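Local coordinates for glutamic acid/alanine-rich protein (Trypanosoma congolense, PDB 2Y44) that is a surface protein of the parasite whose elongated helical ectodomain probably forms part of the coat covering the trypanosome cell, at residues A12-R16 with A95-D100. Residues are numbered along the deposited sequence; the frame is centred on the assembly and turned at random.
Sequences ARQLR and AIETTD
In the helical bundle of the GARP ectodomain, residues 12-16 of helix 2-16 pack against residues 95-100 of the long helix 57-107. Both segments are α-helical and run roughly antiparallel, with a signed crossing angle of -149° and axes 9.6 Å apart at closest approach. In register, the CA atoms of Ala12 and Thr99, and of Leu15 and Ile96, lie nearest each other, 6.1 Å in each pair. Along 95-100, Ala95 comes first: its CB lies 4.1 Å from CD1 of Leu15, whose mt rotamer carries the side chain inward, where Phe138 and Phe159 also meet it. One residue on, Ile96 (also mt) sets CG1 3.6 Å from Leu15 CB and CD1 3.3 Å from Leu15 O, covering the backbone at Leu15. Thr99, chi1 m, returns its OG1 to Ala95 O (2.8 Å), which turns CG2 to within 3.4 Å of Ala12 CB; the small alanine permits this close approach. Asp100 closes the contact with a salt bridge to Arg16, whose extended side chain (mtt) also gives NH1 to the carbonyls of Cys122, a disulfide cysteine, and Gly124. Arg16 NE and NH2 both donate to Asp100 OD1, near the guanidinium plane, each at 2.9 Å.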
# COMPACT_ATOMS: atom_id res chain seq x y z
N ALA A 12 8.90 -7.56 12.70
CA ALA A 12 8.29 -6.47 13.46
C ALA A 12 8.45 -5.12 12.74
O ALA A 12 7.50 -4.35 12.68
CB ALA A 12 8.87 -6.41 14.86
N ARG A 13 9.62 -4.87 12.18
CA ARG A 13 9.86 -3.58 11.44
C ARG A 13 8.98 -3.45 10.20
O ARG A 13 8.49 -2.36 9.86
CB ARG A 13 11.34 -3.45 11.05
CG ARG A 13 12.26 -3.27 12.28
CD ARG A 13 13.19 -2.10 12.04
NE ARG A 13 13.94 -1.70 13.23
CZ ARG A 13 15.15 -2.16 13.55
NH1 ARG A 13 15.72 -3.12 12.82
NH2 ARG A 13 15.80 -1.63 14.58
N GLN A 14 8.79 -4.57 9.50
CA GLN A 14 7.82 -4.64 8.40
C GLN A 14 6.39 -4.33 8.85
O GLN A 14 5.73 -3.48 8.26
CB GLN A 14 7.89 -6.00 7.66
CG GLN A 14 9.26 -6.31 7.07
CD GLN A 14 9.56 -5.50 5.80
OE1 GLN A 14 10.65 -4.90 5.66
NE2 GLN A 14 8.63 -5.51 4.88
N LEU A 15 5.91 -5.03 9.88
CA LEU A 15 4.61 -4.76 10.44
C LEU A 15 4.45 -3.30 10.89
O LEU A 15 3.44 -2.65 10.61
CB LEU A 15 4.33 -5.71 11.61
CG LEU A 15 4.21 -7.20 11.26
CD1 LEU A 15 4.10 -8.03 12.53
CD2 LEU A 15 3.04 -7.48 10.29
N ARG A 16 5.43 -2.77 11.61
CA ARG A 16 5.35 -1.37 12.04
C ARG A 16 5.29 -0.36 10.88
O ARG A 16 4.86 0.80 11.09
CB ARG A 16 6.56 -1.03 12.94
CG ARG A 16 6.59 -1.85 14.20
CD ARG A 16 7.94 -1.73 14.84
NE ARG A 16 8.11 -2.61 16.00
CZ ARG A 16 9.31 -2.87 16.54
NH1 ARG A 16 10.43 -2.37 15.99
NH2 ARG A 16 9.40 -3.69 17.57
N ALA A 95 -1.09 -8.04 15.55
CA ALA A 95 0.20 -8.64 15.22
C ALA A 95 1.38 -7.74 15.66
O ALA A 95 2.37 -8.21 16.20
CB ALA A 95 0.31 -8.94 13.74
N ILE A 96 1.23 -6.45 15.46
CA ILE A 96 2.22 -5.50 15.95
C ILE A 96 2.33 -5.55 17.47
O ILE A 96 3.43 -5.68 18.03
CB ILE A 96 1.93 -4.06 15.48
CG1 ILE A 96 2.26 -3.92 13.96
CG2 ILE A 96 2.76 -3.11 16.28
CD1 ILE A 96 1.54 -2.73 13.27
N GLU A 97 1.20 -5.58 18.15
CA GLU A 97 1.25 -5.59 19.61
C GLU A 97 1.92 -6.87 20.14
O GLU A 97 2.78 -6.84 21.04
CB GLU A 97 -0.18 -5.45 20.16
CG GLU A 97 -0.77 -4.07 19.87
CD GLU A 97 -2.13 -3.82 20.53
OE1 GLU A 97 -2.78 -4.80 20.98
OE2 GLU A 97 -2.57 -2.64 20.55
N THR A 98 1.48 -8.01 19.60
CA THR A 98 2.03 -9.29 19.96
C THR A 98 3.53 -9.42 19.69
O THR A 98 4.28 -9.95 20.54
CB THR A 98 1.24 -10.42 19.21
OG1 THR A 98 -0.11 -10.41 19.70
CG2 THR A 98 1.87 -11.77 19.48
N THR A 99 3.97 -9.00 18.50
CA THR A 99 5.35 -9.12 18.13
C THR A 99 6.18 -8.17 19.00
O THR A 99 7.26 -8.53 19.47
CB THR A 99 5.53 -8.81 16.63
OG1 THR A 99 4.72 -9.74 15.89
CG2 THR A 99 6.99 -8.96 16.18
N ASP A 100 5.69 -6.94 19.17
CA ASP A 100 6.44 -5.98 19.99
C ASP A 100 6.61 -6.54 21.40
O ASP A 100 7.65 -6.34 22.06
CB ASP A 100 5.72 -4.62 20.07
CG ASP A 100 5.83 -3.80 18.80
OD1 ASP A 100 6.60 -4.17 17.91
OD2 ASP A 100 5.13 -2.77 18.68